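Local coordinates for histidine--tRNA ligase (Staphylococcus aureus, PDB 1QE0) that catalyses ATP-dependent attachment of L-histidine to tRNA(His), releasing AMP and diphosphate, and works as a homodimeric class II aminoacyl-tRNA synthetase, at the interface of chains A and B. Sequence-based numbering; all coordinates share one arbitrary frame. Chains: chain A/B, Histidine--tRNA ligase.

Contact 1: the interface of chains A and B. Residues chain A 113, 122; chain B 70-71.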
ATOM      1  N   TYR A 113      10.526   6.506 -17.948  1.00 41.12           N
ATOM      2  CA  TYR A 113      11.957   6.495 -18.240  1.00 44.48           C
ATOM      3  C   TYR A 113      12.658   7.868 -18.232  1.00 47.84           C
ATOM      4  O   TYR A 113      13.823   7.905 -17.764  1.00 50.62           O
ATOM      5  CB  TYR A 113      12.226   5.806 -19.572  1.00 42.95           C
ATOM      6  CG  TYR A 113      13.694   5.700 -19.842  1.00 40.82           C
ATOM      7  CD1 TYR A 113      14.445   4.711 -19.236  1.00 44.26           C
ATOM      8  CD2 TYR A 113      14.346   6.627 -20.639  1.00 41.44           C
ATOM      9  CE1 TYR A 113      15.805   4.645 -19.408  1.00 47.59           C
ATOM     10  CE2 TYR A 113      15.709   6.571 -20.822  1.00 46.65           C
ATOM     11  CZ  TYR A 113      16.436   5.573 -20.203  1.00 48.41           C
ATOM     12  OH  TYR A 113      17.798   5.477 -20.386  1.00 56.69           O
ATOM     13  N   ARG A 122      13.166   6.800 -12.135  1.00 22.82           N
ATOM     14  CA  ARG A 122      12.460   6.115 -13.189  1.00 20.45           C
ATOM     15  C   ARG A 122      11.304   5.332 -12.599  1.00 18.18           C
ATOM     16  O   ARG A 122      10.326   5.038 -13.289  1.00 23.16           O
ATOM     17  CB  ARG A 122      13.413   5.216 -13.947  1.00 21.63           C
ATOM     18  CG  ARG A 122      14.122   5.958 -15.036  1.00 26.29           C
ATOM     19  CD  ARG A 122      15.437   6.464 -14.589  1.00 31.18           C
ATOM     20  NE  ARG A 122      16.469   5.980 -15.502  1.00 39.58           N
ATOM     21  CZ  ARG A 122      17.537   6.680 -15.863  1.00 42.90           C
ATOM     22  NH1 ARG A 122      17.727   7.904 -15.379  1.00 47.93           N
ATOM     23  NH2 ARG A 122      18.415   6.164 -16.715  1.00 41.69           N
TER
ATOM     24  N   LYS B  70      16.764   1.223 -20.173  1.00 56.06           N
ATOM     25  CA  LYS B  70      17.629   1.961 -19.279  1.00 57.65           C
ATOM     26  C   LYS B  70      18.843   2.507 -20.030  1.00 62.36           C
ATOM     27  O   LYS B  70      19.875   2.802 -19.414  1.00 65.42           O
ATOM     28  CB  LYS B  70      18.102   1.020 -18.180  1.00 54.91           C
ATOM     29  CG  LYS B  70      18.265   1.673 -16.844  1.00 54.27           C
ATOM     30  CD  LYS B  70      16.948   2.258 -16.411  1.00 49.43           C
ATOM     31  CE  LYS B  70      17.035   2.728 -15.001  1.00 46.46           C
ATOM     32  NZ  LYS B  70      15.744   3.329 -14.604  1.00 45.88           N
ATOM     33  N   GLY B  71      18.700   2.666 -21.350  1.00 63.36           N
ATOM     34  CA  GLY B  71      19.796   3.147 -22.176  1.00 61.67           C
ATOM     35  C   GLY B  71      20.537   1.926 -22.682  1.00 60.56           C
ATOM     36  O   GLY B  71      21.730   1.747 -22.411  1.00 59.71           O
TER

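Contact 2: the interface of chains A and B. Residues chain A 40-43; chain B 8-9, 111, 123.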
ATOM      1  N   THR A  40      -3.742  -2.995 -10.190  1.00  8.00           N
ATOM      2  CA  THR A  40      -3.560  -3.341 -11.587  1.00  7.70           C
ATOM      3  C   THR A  40      -2.145  -3.929 -11.734  1.00 11.11           C
ATOM      4  O   THR A  40      -1.305  -3.755 -10.855  1.00 16.55           O
ATOM      5  CB  THR A  40      -3.695  -1.987 -12.333  1.00  9.25           C
ATOM      6  OG1 THR A  40      -5.074  -1.746 -12.574  1.00  6.04           O
ATOM      7  CG2 THR A  40      -2.830  -1.866 -13.594  1.00  7.70           C
ATOM      8  N   PRO A  41      -1.882  -4.693 -12.797  1.00  7.95           N
ATOM      9  CA  PRO A  41      -0.546  -5.273 -13.007  1.00  7.67           C
ATOM     10  C   PRO A  41       0.508  -4.179 -13.223  1.00  9.57           C
ATOM     11  O   PRO A  41       0.185  -3.037 -13.590  1.00 10.65           O
ATOM     12  CB  PRO A  41      -0.733  -6.091 -14.279  1.00  4.32           C
ATOM     13  CG  PRO A  41      -2.166  -6.498 -14.161  1.00  8.49           C
ATOM     14  CD  PRO A  41      -2.851  -5.249 -13.744  1.00  6.26           C
ATOM     15  N   ILE A  42       1.769  -4.524 -13.024  1.00 10.10           N
ATOM     16  CA  ILE A  42       2.825  -3.542 -13.210  1.00 11.13           C
ATOM     17  C   ILE A  42       2.930  -3.145 -14.674  1.00  9.85           C
ATOM     18  O   ILE A  42       3.380  -2.064 -14.999  1.00 13.66           O
ATOM     19  CB  ILE A  42       4.175  -4.070 -12.683  1.00 10.67           C
ATOM     20  CG1 ILE A  42       4.166  -4.064 -11.156  1.00  8.96           C
ATOM     21  CG2 ILE A  42       5.332  -3.229 -13.198  1.00  9.58           C
ATOM     22  CD1 ILE A  42       4.311  -2.685 -10.549  1.00  6.11           C
ATOM     23  N   PHE A  43       2.550  -4.039 -15.568  1.00 11.96           N
ATOM     24  CA  PHE A  43       2.595  -3.718 -16.974  1.00 10.66           C
ATOM     25  C   PHE A  43       1.250  -3.966 -17.607  1.00 14.66           C
ATOM     26  O   PHE A  43       0.422  -4.719 -17.104  1.00 12.60           O
ATOM     27  CB  PHE A  43       3.722  -4.463 -17.729  1.00 12.27           C
ATOM     28  CG  PHE A  43       3.712  -5.957 -17.558  1.00  5.93           C
ATOM     29  CD1 PHE A  43       4.608  -6.569 -16.696  1.00  4.06           C
ATOM     30  CD2 PHE A  43       2.795  -6.745 -18.246  1.00  6.56           C
ATOM     31  CE1 PHE A  43       4.581  -7.948 -16.523  1.00  7.31           C
ATOM     32  CE2 PHE A  43       2.754  -8.112 -18.085  1.00  2.23           C
ATOM     33  CZ  PHE A  43       3.639  -8.723 -17.228  1.00  4.46           C
TER
ATOM     34  N   THR B   8      -2.006 -12.426 -16.122  1.00 23.06           N
ATOM     35  CA  THR B   8      -1.966 -11.303 -15.205  1.00 21.05           C
ATOM     36  C   THR B   8      -3.400 -11.065 -14.723  1.00 23.88           C
ATOM     37  O   THR B   8      -4.340 -11.317 -15.478  1.00 25.52           O
ATOM     38  CB  THR B   8      -1.388 -10.101 -15.965  1.00 17.24           C
ATOM     39  OG1 THR B   8      -0.102  -9.758 -15.447  1.00 18.82           O
ATOM     40  CG2 THR B   8      -2.280  -8.945 -15.909  1.00 21.27           C
ATOM     41  N   GLN B   9      -3.574 -10.649 -13.462  1.00 25.32           N
ATOM     42  CA  GLN B   9      -4.922 -10.380 -12.899  1.00 24.89           C
ATOM     43  C   GLN B   9      -4.962  -9.091 -12.053  1.00 21.57           C
ATOM     44  O   GLN B   9      -3.948  -8.690 -11.490  1.00 17.60           O
ATOM     45  CB  GLN B   9      -5.396 -11.552 -12.022  1.00 27.08           C
ATOM     46  CG  GLN B   9      -4.445 -11.840 -10.845  1.00 35.41           C
ATOM     47  CD  GLN B   9      -5.101 -12.487  -9.617  1.00 35.80           C
ATOM     48  OE1 GLN B   9      -4.490 -12.552  -8.541  1.00 34.75           O
ATOM     49  NE2 GLN B   9      -6.310 -13.008  -9.782  1.00 36.41           N
ATOM     50  N   PHE B 111       7.990 -11.376 -10.903  1.00 24.59           N
ATOM     51  CA  PHE B 111       7.675 -11.654 -12.302  1.00 24.88           C
ATOM     52  C   PHE B 111       8.397 -12.821 -12.943  1.00 29.35           C
ATOM     53  O   PHE B 111       9.585 -12.718 -13.239  1.00 35.93           O
ATOM     54  CB  PHE B 111       7.998 -10.391 -13.104  1.00 13.20           C
ATOM     55  CG  PHE B 111       7.296  -9.195 -12.594  1.00  8.88           C
ATOM     56  CD1 PHE B 111       6.172  -8.714 -13.234  1.00  7.64           C
ATOM     57  CD2 PHE B 111       7.706  -8.605 -11.424  1.00  2.11           C
ATOM     58  CE1 PHE B 111       5.471  -7.673 -12.708  1.00 13.29           C
ATOM     59  CE2 PHE B 111       7.011  -7.561 -10.888  1.00 12.50           C
ATOM     60  CZ  PHE B 111       5.894  -7.085 -11.520  1.00 15.03           C
ATOM     61  N   GLN B 123       2.753 -12.390 -12.965  1.00 14.47           N
ATOM     62  CA  GLN B 123       2.990 -11.432 -11.878  1.00 13.32           C
ATOM     63  C   GLN B 123       2.368 -12.040 -10.648  1.00 14.93           C
ATOM     64  O   GLN B 123       1.162 -12.330 -10.644  1.00 20.26           O
ATOM     65  CB  GLN B 123       2.347 -10.053 -12.120  1.00  9.63           C
ATOM     66  CG  GLN B 123       2.641  -9.076 -10.973  1.00  7.16           C
ATOM     67  CD  GLN B 123       2.216  -7.617 -11.218  1.00  9.91           C
ATOM     68  OE1 GLN B 123       2.401  -7.063 -12.294  1.00  8.57           O
ATOM     69  NE2 GLN B 123       1.708  -6.975 -10.174  1.00 13.52           N
TER

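Contact 1: the interface of chains A and B
A:Tyr113 reaches across the dimer interface to lay its phenol end against the backbone of B:Lys70 and B:Gly71, at the short helix 69-72 of the partner. The tyrosine belongs to the motif 2 region of the class II synthetase core. Its ring carbon CG lies opposite the backbone N (chi1 -176°), which directs the ring outward to this turn.

The polar approach is loose in its geometry. The phenol OH stands 3.1 Å from B:Gly71 N, but it sits over the face of the peptide between B:Lys70 and B:Gly71, nearly at right angles to the N-H, so a hydrogen bond here is doubtful at best. The same oxygen is 3.2 Å from the carbonyl carbon B:Lys70 C.

Carbon contacts accompany it: one flank of the phenol, at CE1, rests on the alpha-carbon of B:Lys70, and the lysine CD comes 4.0 Å from that same CE1.

A second approach is made by charged side chains. B:Lys70 bends at chi2 (59°) and then runs extended, so that its amine NZ ends alongside the A:Arg122 chain from CB to NE, 2.9 Å from NE. NE and NZ are both normally donors, so this approach is not read as a hydrogen bond, and at 2.70 Å resolution the placement of the amine is uncertain. The guanidinium carbon A:Arg122 CZ lies 4.1 Å from B:Lys70 CE.

Contact 2: the interface of chains A and B
A:Ile42 and B:Gln123 meet through a hydrogen bond between class II motifs: A:Pro41 is the conserved proline of motif 1, and B:Phe111 and B:Gln123 lie on the two motif 2 strands. The backbone N of A:Ile42 donates to the side-chain amide oxygen OE1 of B:Gln123 at 2.7 Å. The bond is practically straight at the hydrogen (179°) and meets a lone pair of OE1 in the carbonyl plane. The amide lies against the segment, its carbon CD 4.0 Å from A:Pro41 CA.

Beside this polar link, the B:Phe111 ring points its far carbon into the isoleucine: CZ is 3.5 Å from CG1 of A:Ile42, which meets the rim of the ring rather than its face, the side chains crossing at about a right angle. On its next flank the same ring touches A:Phe43, where CD1 of B:Phe111 is 3.7 Å from CE1 of A:Phe43. The two phenyl planes are turned by roughly 45° and meet rim to rim as the side chains slide past each other in opposite directions, without stacking.

The pyrrolidine of A:Pro41 faces the methyl CG2 of B:Thr8, although that approach is modelled too close to be read in detail.

Further out, the glutamine reaches the proline segment because its chain is fully stretched, with CG opposite the backbone N (chi1 -179°). It starts from the first residue of strand 123-132, while B:Phe111 closes strand 102-111. A:Phe43 opens strand 43-45, directly after the segment that carries the hydrogen bond.

The C-alpha centres of contact 1 and contact 2 lie about 20 Å apart along the same dimer interface. No residue is common to both, but each draws on the motif 2 region, supplied by chain A in contact 1 and by chain B in contact 2. A:Tyr113 follows closely on the end of strand 102-111, and A:Arg122 immediately precedes strand 123-132; the first residue of the same strand in chain B, B:Gln123, takes part in contact 2. Two-fold symmetry repeats both patches with the chains exchanged, so each subunit's motif 2 region touches its partner in both of these patches. This arrangement could couple the active-site region to dimer assembly.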